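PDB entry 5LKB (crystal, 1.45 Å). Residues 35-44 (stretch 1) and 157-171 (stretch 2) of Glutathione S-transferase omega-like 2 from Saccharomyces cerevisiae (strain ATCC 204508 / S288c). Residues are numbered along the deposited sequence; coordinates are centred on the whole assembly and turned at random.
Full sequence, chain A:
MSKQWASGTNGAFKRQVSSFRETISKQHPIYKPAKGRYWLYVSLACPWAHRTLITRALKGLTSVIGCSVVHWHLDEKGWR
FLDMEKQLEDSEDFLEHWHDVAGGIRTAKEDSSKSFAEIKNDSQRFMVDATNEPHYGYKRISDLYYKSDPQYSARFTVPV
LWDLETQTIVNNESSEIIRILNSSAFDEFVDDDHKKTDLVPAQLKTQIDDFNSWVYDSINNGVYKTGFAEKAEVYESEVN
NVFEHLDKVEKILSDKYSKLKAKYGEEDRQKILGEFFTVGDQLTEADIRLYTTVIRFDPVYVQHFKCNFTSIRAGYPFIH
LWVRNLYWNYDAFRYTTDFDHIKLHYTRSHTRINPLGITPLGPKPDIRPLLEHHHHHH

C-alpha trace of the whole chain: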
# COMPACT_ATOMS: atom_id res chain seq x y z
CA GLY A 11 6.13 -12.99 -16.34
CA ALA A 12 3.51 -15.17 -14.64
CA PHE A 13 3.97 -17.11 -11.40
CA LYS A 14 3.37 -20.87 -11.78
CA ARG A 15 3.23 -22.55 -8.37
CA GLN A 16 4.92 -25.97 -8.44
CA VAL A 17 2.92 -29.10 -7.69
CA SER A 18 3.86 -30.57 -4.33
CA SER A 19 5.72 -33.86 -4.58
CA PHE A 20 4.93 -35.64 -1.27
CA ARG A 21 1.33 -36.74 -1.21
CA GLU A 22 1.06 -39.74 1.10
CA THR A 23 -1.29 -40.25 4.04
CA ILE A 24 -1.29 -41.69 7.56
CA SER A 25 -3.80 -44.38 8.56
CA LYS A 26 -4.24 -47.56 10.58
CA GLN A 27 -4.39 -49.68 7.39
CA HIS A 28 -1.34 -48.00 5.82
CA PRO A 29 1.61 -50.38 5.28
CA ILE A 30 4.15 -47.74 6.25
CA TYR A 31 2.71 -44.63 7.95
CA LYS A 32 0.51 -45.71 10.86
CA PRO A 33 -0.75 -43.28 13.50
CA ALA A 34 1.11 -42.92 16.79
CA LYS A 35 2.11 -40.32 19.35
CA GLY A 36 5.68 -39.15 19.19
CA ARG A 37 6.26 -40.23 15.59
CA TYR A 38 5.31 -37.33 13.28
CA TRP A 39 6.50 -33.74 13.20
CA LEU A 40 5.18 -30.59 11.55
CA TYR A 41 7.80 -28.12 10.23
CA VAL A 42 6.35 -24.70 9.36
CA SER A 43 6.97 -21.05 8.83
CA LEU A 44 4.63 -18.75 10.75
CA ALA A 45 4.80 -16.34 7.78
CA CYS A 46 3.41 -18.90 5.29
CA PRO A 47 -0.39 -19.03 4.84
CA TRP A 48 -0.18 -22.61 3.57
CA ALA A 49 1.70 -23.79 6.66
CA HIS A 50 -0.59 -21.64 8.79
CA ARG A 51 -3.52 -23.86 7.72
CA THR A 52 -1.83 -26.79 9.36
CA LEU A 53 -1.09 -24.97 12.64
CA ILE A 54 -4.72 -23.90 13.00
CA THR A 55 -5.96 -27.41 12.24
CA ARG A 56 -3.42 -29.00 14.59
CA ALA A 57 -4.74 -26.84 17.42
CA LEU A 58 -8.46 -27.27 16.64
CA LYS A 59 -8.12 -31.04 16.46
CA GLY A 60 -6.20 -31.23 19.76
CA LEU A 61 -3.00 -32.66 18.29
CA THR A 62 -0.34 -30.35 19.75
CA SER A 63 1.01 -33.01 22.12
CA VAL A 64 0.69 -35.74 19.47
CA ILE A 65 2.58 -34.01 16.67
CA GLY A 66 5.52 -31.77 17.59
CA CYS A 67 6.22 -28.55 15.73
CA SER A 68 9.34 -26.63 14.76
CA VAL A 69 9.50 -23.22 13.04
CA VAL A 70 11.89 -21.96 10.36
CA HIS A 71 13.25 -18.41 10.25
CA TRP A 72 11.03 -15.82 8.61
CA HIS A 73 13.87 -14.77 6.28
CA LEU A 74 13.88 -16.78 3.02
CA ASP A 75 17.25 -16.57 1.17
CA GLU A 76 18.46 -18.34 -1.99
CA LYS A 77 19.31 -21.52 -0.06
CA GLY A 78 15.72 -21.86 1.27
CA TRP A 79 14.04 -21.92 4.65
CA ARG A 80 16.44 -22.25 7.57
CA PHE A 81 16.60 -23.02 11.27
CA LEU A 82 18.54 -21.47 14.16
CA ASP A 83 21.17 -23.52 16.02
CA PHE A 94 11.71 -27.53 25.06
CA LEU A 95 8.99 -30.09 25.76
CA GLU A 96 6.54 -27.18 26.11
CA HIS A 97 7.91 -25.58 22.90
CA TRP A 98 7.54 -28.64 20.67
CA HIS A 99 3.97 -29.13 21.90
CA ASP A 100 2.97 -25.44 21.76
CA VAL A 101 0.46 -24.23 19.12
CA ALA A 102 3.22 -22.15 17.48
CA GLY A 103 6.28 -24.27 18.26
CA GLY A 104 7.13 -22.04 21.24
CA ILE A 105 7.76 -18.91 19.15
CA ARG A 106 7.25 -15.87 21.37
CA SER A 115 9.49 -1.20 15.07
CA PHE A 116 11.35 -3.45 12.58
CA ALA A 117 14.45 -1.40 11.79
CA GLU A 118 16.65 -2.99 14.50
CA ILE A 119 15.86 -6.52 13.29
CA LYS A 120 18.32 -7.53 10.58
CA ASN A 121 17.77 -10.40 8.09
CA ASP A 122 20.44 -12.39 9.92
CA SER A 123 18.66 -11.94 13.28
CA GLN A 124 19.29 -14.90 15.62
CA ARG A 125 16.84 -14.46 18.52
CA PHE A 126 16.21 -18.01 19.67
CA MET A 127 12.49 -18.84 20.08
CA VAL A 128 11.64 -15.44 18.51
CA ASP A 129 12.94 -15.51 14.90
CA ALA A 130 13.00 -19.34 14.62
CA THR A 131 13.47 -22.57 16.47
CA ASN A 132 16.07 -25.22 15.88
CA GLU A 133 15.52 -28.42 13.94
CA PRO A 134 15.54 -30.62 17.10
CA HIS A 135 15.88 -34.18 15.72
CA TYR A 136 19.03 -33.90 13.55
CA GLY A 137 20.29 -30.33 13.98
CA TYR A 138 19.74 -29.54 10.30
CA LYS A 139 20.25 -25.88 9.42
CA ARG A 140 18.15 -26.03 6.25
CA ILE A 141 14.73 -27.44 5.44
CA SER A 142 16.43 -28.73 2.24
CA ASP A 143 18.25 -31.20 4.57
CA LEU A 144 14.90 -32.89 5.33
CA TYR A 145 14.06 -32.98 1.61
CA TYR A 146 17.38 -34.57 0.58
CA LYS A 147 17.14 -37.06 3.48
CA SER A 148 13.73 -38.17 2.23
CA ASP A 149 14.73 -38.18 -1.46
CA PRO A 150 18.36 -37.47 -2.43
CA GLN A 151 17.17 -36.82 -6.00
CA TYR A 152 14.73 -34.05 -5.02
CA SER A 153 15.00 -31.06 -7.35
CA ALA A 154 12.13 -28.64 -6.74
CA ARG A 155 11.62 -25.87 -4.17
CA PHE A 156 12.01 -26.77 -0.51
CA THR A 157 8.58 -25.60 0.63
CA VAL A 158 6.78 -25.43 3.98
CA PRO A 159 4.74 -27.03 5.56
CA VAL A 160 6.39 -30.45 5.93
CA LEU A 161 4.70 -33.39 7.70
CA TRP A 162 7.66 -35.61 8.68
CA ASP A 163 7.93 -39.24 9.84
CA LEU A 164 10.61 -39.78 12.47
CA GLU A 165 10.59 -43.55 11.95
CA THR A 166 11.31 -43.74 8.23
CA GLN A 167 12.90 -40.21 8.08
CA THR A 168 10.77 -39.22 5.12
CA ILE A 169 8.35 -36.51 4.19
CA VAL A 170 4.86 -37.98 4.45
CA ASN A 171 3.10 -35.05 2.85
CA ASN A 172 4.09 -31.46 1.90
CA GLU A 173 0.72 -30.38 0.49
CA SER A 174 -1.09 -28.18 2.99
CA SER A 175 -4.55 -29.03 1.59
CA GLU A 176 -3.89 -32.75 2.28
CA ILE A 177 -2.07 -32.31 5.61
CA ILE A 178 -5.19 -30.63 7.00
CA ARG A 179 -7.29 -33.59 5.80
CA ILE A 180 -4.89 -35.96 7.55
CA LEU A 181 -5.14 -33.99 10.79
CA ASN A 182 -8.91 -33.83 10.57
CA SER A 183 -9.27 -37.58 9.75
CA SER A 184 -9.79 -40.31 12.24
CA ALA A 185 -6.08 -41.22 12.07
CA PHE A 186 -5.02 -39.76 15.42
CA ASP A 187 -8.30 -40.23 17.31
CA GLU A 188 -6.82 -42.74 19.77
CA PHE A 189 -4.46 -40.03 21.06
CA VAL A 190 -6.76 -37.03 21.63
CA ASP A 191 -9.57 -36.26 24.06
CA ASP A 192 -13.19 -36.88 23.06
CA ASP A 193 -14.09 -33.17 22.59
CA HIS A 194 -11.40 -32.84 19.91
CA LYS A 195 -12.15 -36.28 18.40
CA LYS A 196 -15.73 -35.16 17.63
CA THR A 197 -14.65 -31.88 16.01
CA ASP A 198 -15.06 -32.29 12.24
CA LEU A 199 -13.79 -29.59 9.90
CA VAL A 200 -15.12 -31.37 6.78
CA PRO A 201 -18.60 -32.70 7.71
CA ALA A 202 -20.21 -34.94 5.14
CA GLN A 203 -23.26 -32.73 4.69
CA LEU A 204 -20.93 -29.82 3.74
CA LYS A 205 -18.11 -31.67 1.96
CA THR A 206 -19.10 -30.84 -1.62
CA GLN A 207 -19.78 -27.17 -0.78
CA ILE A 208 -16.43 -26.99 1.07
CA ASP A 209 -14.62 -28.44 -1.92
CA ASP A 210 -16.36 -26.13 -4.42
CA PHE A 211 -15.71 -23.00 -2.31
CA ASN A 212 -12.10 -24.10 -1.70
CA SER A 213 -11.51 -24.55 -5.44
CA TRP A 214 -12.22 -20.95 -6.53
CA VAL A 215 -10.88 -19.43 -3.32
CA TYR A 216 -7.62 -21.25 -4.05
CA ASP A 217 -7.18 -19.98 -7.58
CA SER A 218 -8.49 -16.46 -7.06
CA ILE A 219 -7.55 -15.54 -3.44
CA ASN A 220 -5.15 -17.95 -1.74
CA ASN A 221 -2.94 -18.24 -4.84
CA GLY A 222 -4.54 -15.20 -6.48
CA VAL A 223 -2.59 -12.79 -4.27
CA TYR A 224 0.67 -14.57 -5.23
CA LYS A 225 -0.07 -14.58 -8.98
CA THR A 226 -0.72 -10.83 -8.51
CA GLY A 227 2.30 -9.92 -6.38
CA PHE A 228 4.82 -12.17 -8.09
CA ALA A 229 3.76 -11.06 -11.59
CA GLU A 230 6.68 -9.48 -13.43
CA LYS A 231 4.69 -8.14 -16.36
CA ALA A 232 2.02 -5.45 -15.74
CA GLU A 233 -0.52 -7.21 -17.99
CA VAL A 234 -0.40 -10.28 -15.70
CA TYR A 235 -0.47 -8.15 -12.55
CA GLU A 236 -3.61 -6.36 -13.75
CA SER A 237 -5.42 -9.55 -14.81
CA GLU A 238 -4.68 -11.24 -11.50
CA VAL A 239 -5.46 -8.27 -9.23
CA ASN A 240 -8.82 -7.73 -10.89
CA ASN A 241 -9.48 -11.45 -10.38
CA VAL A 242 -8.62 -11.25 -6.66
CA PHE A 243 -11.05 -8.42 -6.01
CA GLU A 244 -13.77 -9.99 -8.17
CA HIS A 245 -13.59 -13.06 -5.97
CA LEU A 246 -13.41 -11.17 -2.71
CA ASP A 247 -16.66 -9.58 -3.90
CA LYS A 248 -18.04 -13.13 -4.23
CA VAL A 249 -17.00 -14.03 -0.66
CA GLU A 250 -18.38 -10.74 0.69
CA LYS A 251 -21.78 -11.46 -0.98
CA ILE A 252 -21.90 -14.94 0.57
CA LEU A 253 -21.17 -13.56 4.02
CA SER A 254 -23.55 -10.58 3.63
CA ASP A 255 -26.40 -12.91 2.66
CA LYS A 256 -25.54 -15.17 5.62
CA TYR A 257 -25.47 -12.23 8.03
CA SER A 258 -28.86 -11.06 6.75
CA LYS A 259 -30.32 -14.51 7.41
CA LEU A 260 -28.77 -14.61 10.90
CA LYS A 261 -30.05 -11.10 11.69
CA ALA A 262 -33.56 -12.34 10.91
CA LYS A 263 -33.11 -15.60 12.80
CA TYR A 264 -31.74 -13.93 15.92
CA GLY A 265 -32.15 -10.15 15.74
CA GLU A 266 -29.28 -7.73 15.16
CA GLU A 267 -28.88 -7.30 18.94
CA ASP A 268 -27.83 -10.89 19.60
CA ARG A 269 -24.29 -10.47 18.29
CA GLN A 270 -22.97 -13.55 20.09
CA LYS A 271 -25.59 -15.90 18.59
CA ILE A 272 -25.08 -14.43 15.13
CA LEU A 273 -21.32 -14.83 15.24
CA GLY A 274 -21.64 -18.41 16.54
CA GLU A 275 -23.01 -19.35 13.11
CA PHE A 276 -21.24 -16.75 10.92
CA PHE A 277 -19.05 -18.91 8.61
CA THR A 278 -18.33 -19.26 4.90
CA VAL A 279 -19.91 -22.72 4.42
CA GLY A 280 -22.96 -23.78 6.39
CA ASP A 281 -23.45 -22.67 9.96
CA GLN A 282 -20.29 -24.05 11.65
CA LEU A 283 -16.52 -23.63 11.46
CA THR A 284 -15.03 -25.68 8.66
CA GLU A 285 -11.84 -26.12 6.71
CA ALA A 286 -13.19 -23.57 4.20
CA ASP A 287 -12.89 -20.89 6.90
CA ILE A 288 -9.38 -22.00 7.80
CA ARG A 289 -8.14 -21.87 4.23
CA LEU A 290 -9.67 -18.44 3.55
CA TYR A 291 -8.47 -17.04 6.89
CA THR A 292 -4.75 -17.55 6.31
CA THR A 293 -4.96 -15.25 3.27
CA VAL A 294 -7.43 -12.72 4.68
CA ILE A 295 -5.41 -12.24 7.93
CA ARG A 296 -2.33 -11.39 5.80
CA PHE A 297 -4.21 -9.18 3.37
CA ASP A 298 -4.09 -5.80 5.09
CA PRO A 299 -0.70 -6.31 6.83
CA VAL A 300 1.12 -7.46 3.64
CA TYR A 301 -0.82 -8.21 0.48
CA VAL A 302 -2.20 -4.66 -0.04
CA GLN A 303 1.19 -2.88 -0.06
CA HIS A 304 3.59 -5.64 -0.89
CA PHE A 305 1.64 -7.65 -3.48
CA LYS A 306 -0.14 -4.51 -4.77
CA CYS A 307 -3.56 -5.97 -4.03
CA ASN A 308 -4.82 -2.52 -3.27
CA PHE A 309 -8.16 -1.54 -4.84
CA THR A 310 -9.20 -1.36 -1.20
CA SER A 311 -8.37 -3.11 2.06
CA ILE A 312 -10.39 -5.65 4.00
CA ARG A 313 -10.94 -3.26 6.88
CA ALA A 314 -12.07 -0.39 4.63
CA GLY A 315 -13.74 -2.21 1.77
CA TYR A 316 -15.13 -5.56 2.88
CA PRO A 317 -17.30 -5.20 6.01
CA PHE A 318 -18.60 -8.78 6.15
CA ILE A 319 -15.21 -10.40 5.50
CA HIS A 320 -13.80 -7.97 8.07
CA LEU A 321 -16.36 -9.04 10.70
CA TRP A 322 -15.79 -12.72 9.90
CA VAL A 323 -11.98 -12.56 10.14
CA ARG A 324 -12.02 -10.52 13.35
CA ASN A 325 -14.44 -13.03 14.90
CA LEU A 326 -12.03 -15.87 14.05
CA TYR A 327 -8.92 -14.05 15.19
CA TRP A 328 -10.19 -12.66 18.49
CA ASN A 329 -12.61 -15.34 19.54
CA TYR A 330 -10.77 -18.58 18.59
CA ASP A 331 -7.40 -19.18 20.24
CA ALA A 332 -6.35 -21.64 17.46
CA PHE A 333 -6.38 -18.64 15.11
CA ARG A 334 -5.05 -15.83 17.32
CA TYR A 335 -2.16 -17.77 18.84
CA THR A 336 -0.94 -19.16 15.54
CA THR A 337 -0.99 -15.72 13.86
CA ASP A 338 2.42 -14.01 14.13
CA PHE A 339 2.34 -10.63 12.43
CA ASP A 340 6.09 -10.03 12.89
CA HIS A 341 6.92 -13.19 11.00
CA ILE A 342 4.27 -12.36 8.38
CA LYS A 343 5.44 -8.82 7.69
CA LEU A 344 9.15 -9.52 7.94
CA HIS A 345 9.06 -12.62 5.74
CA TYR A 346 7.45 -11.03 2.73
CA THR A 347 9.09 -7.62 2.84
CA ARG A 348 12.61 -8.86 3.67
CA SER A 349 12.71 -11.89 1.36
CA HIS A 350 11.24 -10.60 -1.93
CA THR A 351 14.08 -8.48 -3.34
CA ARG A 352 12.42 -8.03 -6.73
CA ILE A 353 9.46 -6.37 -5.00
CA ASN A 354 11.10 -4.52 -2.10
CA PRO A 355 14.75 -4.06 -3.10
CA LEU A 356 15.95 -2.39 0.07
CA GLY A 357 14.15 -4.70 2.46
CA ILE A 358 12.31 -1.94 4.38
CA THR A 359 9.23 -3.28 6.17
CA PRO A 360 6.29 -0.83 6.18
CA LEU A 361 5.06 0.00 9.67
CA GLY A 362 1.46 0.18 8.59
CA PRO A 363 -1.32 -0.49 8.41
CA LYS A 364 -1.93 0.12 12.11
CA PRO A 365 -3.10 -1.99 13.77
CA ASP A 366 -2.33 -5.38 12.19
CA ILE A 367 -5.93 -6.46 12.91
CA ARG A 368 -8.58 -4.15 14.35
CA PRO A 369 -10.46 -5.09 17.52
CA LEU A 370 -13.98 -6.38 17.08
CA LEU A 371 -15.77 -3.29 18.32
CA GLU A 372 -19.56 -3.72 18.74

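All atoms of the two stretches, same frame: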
# COMPACT_ATOMS: atom_id res chain seq x y z
N LYS A 35 1.52 -41.48 18.69
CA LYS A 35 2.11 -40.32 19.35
C LYS A 35 3.61 -40.37 19.19
O LYS A 35 4.19 -41.44 19.01
CB LYS A 35 1.79 -40.27 20.85
CG LYS A 35 0.40 -39.85 21.17
N GLY A 36 4.24 -39.19 19.21
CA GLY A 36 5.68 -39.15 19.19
C GLY A 36 6.38 -39.54 17.91
O GLY A 36 7.60 -39.73 17.92
N ARG A 37 5.66 -39.71 16.81
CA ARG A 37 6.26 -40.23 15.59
C ARG A 37 6.37 -39.18 14.49
O ARG A 37 7.32 -39.20 13.69
CB ARG A 37 5.45 -41.44 15.06
CG ARG A 37 5.98 -41.98 13.73
CD ARG A 37 5.33 -43.30 13.33
NE ARG A 37 5.83 -43.61 12.01
CZ ARG A 37 5.51 -44.70 11.31
NH1 ARG A 37 4.63 -45.56 11.80
NH2 ARG A 37 6.03 -44.89 10.10
N TYR A 38 5.35 -38.32 14.36
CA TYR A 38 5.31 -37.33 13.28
C TYR A 38 5.60 -35.93 13.80
O TYR A 38 5.35 -35.60 14.96
CB TYR A 38 3.96 -37.41 12.57
CG TYR A 38 3.67 -38.81 12.02
CD1 TYR A 38 4.20 -39.23 10.81
CD2 TYR A 38 2.87 -39.67 12.72
CE1 TYR A 38 3.97 -40.52 10.32
CE2 TYR A 38 2.66 -40.95 12.26
CZ TYR A 38 3.18 -41.35 11.04
OH TYR A 38 2.97 -42.65 10.50
N TRP A 39 6.07 -35.08 12.88
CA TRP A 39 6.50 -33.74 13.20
C TRP A 39 6.00 -32.82 12.09
O TRP A 39 5.84 -33.22 10.94
CB TRP A 39 8.03 -33.62 13.24
CG TRP A 39 8.50 -32.63 14.27
CD1 TRP A 39 8.97 -31.38 14.07
CD2 TRP A 39 8.53 -32.85 15.67
NE1 TRP A 39 9.29 -30.79 15.28
CE2 TRP A 39 9.03 -31.70 16.27
CE3 TRP A 39 8.19 -33.93 16.47
CZ2 TRP A 39 9.21 -31.61 17.65
CZ3 TRP A 39 8.35 -33.84 17.79
CH2 TRP A 39 8.85 -32.68 18.39
N LEU A 40 5.71 -31.59 12.46
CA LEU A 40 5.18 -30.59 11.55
C LEU A 40 6.17 -29.44 11.55
O LEU A 40 6.31 -28.73 12.55
CB LEU A 40 3.77 -30.16 12.01
CG LEU A 40 3.10 -29.15 11.09
CD1 LEU A 40 2.85 -29.85 9.69
CD2 LEU A 40 1.81 -28.68 11.67
N TYR A 41 6.85 -29.23 10.40
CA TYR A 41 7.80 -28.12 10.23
C TYR A 41 7.11 -27.03 9.42
O TYR A 41 6.57 -27.30 8.35
CB TYR A 41 9.04 -28.57 9.45
CG TYR A 41 9.92 -29.60 10.19
CD1 TYR A 41 10.87 -29.17 11.11
CD2 TYR A 41 9.77 -30.97 9.98
CE1 TYR A 41 11.67 -30.08 11.79
CE2 TYR A 41 10.57 -31.86 10.65
CZ TYR A 41 11.54 -31.42 11.51
OH TYR A 41 12.33 -32.35 12.18
N VAL A 42 7.12 -25.79 9.94
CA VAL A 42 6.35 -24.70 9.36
C VAL A 42 7.19 -23.44 9.34
O VAL A 42 8.24 -23.35 10.00
CB VAL A 42 5.07 -24.39 10.16
CG1 VAL A 42 4.20 -25.62 10.30
CG2 VAL A 42 5.41 -23.89 11.54
N SER A 43 6.71 -22.47 8.57
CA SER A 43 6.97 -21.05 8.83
C SER A 43 5.69 -20.41 9.32
O SER A 43 4.63 -20.67 8.78
CB SER A 43 7.46 -20.30 7.60
OG SER A 43 7.50 -18.88 7.83
N LEU A 44 5.79 -19.55 10.35
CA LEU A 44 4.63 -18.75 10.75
C LEU A 44 4.27 -17.65 9.75
O LEU A 44 3.13 -17.18 9.78
CB LEU A 44 4.94 -18.09 12.09
CG LEU A 44 4.97 -18.97 13.33
CD1 LEU A 44 5.61 -18.32 14.51
CD2 LEU A 44 3.53 -19.35 13.64
N THR A 157 9.69 -26.38 0.10
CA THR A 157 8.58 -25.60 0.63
C THR A 157 8.19 -26.04 2.03
O THR A 157 8.49 -27.15 2.47
CB THR A 157 7.35 -25.73 -0.28
OG1 THR A 157 7.06 -27.12 -0.51
CG2 THR A 157 7.58 -25.05 -1.62
N VAL A 158 7.54 -25.10 2.76
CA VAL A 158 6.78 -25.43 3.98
C VAL A 158 5.30 -25.46 3.63
O VAL A 158 4.88 -24.83 2.68
CB VAL A 158 7.05 -24.45 5.16
CG1 VAL A 158 8.48 -24.60 5.62
CG2 VAL A 158 6.78 -22.99 4.73
N PRO A 159 4.49 -26.18 4.40
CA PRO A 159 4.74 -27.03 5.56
C PRO A 159 5.29 -28.42 5.15
O PRO A 159 5.04 -28.88 4.02
CB PRO A 159 3.35 -27.21 6.15
CG PRO A 159 2.49 -27.20 5.03
CD PRO A 159 3.05 -26.20 4.08
N VAL A 160 5.94 -29.08 6.10
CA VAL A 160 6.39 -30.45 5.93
C VAL A 160 5.84 -31.29 7.07
O VAL A 160 6.07 -30.97 8.24
CB VAL A 160 7.91 -30.51 5.88
CG1 VAL A 160 8.39 -31.98 5.93
CG2 VAL A 160 8.46 -29.84 4.61
N LEU A 161 5.14 -32.38 6.73
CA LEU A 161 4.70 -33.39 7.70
C LEU A 161 5.67 -34.58 7.59
O LEU A 161 5.79 -35.19 6.52
CB LEU A 161 3.26 -33.79 7.46
CG LEU A 161 2.72 -34.89 8.37
CD1 LEU A 161 2.66 -34.39 9.82
CD2 LEU A 161 1.37 -35.34 7.89
N TRP A 162 6.44 -34.79 8.64
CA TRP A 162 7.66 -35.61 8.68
C TRP A 162 7.43 -36.84 9.54
O TRP A 162 6.81 -36.76 10.60
CB TRP A 162 8.77 -34.83 9.36
CG TRP A 162 10.14 -35.54 9.47
CD1 TRP A 162 10.70 -36.08 10.61
CD2 TRP A 162 11.11 -35.72 8.43
NE1 TRP A 162 11.96 -36.53 10.33
CE2 TRP A 162 12.22 -36.39 9.00
CE3 TRP A 162 11.15 -35.42 7.08
CZ2 TRP A 162 13.38 -36.70 8.26
CZ3 TRP A 162 12.30 -35.75 6.34
CH2 TRP A 162 13.38 -36.42 6.94
N ASP A 163 7.97 -38.00 9.08
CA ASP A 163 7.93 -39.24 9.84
C ASP A 163 9.29 -39.50 10.44
O ASP A 163 10.26 -39.72 9.70
CB ASP A 163 7.54 -40.42 8.94
CG ASP A 163 7.60 -41.73 9.70
OD1 ASP A 163 7.36 -41.67 10.91
OD2 ASP A 163 7.83 -42.77 9.04
N LEU A 164 9.36 -39.50 11.77
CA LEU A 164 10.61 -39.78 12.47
C LEU A 164 11.07 -41.22 12.32
O LEU A 164 12.28 -41.48 12.42
CB LEU A 164 10.46 -39.45 13.95
CG LEU A 164 10.30 -37.94 14.29
CD1 LEU A 164 9.81 -37.84 15.75
CD2 LEU A 164 11.60 -37.15 14.05
N GLU A 165 10.17 -42.15 12.03
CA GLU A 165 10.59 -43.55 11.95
C GLU A 165 11.30 -43.86 10.64
O GLU A 165 12.36 -44.49 10.61
CB GLU A 165 9.37 -44.43 12.15
CG GLU A 165 8.95 -44.53 13.62
CD GLU A 165 7.96 -45.66 13.90
OE1 GLU A 165 7.72 -46.53 13.00
OE2 GLU A 165 7.40 -45.64 15.02
N THR A 166 10.71 -43.47 9.52
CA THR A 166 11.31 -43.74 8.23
C THR A 166 12.19 -42.57 7.75
O THR A 166 12.91 -42.71 6.75
CB THR A 166 10.21 -44.07 7.21
OG1 THR A 166 9.36 -42.92 7.04
CG2 THR A 166 9.32 -45.26 7.64
N GLN A 167 12.14 -41.42 8.45
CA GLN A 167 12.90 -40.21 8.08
C GLN A 167 12.56 -39.78 6.67
O GLN A 167 13.42 -39.66 5.81
CB GLN A 167 14.40 -40.37 8.29
CG GLN A 167 14.69 -40.75 9.72
CD GLN A 167 16.12 -40.51 10.13
OE1 GLN A 167 16.89 -39.83 9.44
NE2 GLN A 167 16.50 -41.06 11.29
N THR A 168 11.25 -39.63 6.42
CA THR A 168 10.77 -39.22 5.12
C THR A 168 9.74 -38.13 5.32
O THR A 168 9.13 -38.01 6.39
CB THR A 168 10.11 -40.41 4.35
OG1 THR A 168 9.08 -41.01 5.15
CG2 THR A 168 11.16 -41.45 3.92
N ILE A 169 9.48 -37.42 4.24
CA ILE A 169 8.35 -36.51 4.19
C ILE A 169 7.11 -37.30 3.82
O ILE A 169 7.05 -37.87 2.72
CB ILE A 169 8.63 -35.41 3.18
CG1 ILE A 169 9.89 -34.66 3.58
CG2 ILE A 169 7.42 -34.50 3.02
CD1 ILE A 169 10.18 -33.49 2.68
N VAL A 170 6.14 -37.33 4.72
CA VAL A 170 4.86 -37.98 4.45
C VAL A 170 4.10 -37.18 3.41
O VAL A 170 3.65 -37.69 2.38
CB VAL A 170 4.03 -38.17 5.74
CG1 VAL A 170 2.61 -38.73 5.43
CG2 VAL A 170 4.80 -39.05 6.77
N ASN A 171 3.98 -35.88 3.66
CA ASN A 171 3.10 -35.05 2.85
C ASN A 171 3.60 -33.62 3.01
O ASN A 171 3.86 -33.19 4.15
CB ASN A 171 1.67 -35.18 3.26
CG ASN A 171 0.70 -34.66 2.26
OD1 ASN A 171 0.66 -33.44 2.02
ND2 ASN A 171 -0.14 -35.51 1.68

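The strand through Trp 39 and Tyr 41 runs antiparallel to strand 160-163, their N-to-C directions 154° apart, and the backbone polar groups pair off accordingly. In the hydrogen-bonded pairs each residue both gives and receives: Trp 39 N donates to Trp 162 O (2.9 Å, 149° at the hydrogen) and Trp 162 N to Trp 39 O (2.8 Å, 169°), while Tyr 41 N donates to Val 160 O (2.9 Å, 169°) and Val 160 N to Tyr 41 O (2.9 Å, 164°). Beyond the last bridge, Leu 164 N reaches Arg 37 O at 2.8 Å and 162°, extending the ladder. The four carbonyls of the two hydrogen-bonded pairs also receive CA-H...O contacts, the shortest from Tyr 38 CA to Trp 162 O at 3.1 Å.

Leu 161, in a non-hydrogen-bonded pair with Leu 40, spends its polar groups within its own stretch: its N donates to Asn 171 O (3.0 Å), and its O accepts from Val 170 N (2.8 Å). Ser 43 N, by contrast, is buried against Val 158 CG2 (3.9 Å) and finds no partner in the model.

The main side-chain polar contact is a two-pronged salt bridge. Arg 37, extended with chi1 to chi3 all t, directs NE to Asp 163 OD1 (2.7 Å, 172°) and NH2 to Asp 163 OD2 (3.0 Å, 176°); the near-linear angles place the carboxylate at the guanidinium edge. Glu 165 OE1 lies over one guanidinium face, 3.5 Å from Arg 37 NH1, so that salt bridge rests on charge alone. Asp 163 is further satisfied locally: OD1 accepts from Glu 165 N (3.1 Å), and OD2 from Thr 166 N (3.0 Å) and Thr 166 OG1 (2.5 Å).

Tyr 41 turns its ring edge toward the face of Trp 162, with planes at 81°; Tyr 41 OH and Trp 162 NE1 are both hydrogen-bonded elsewhere in the structure.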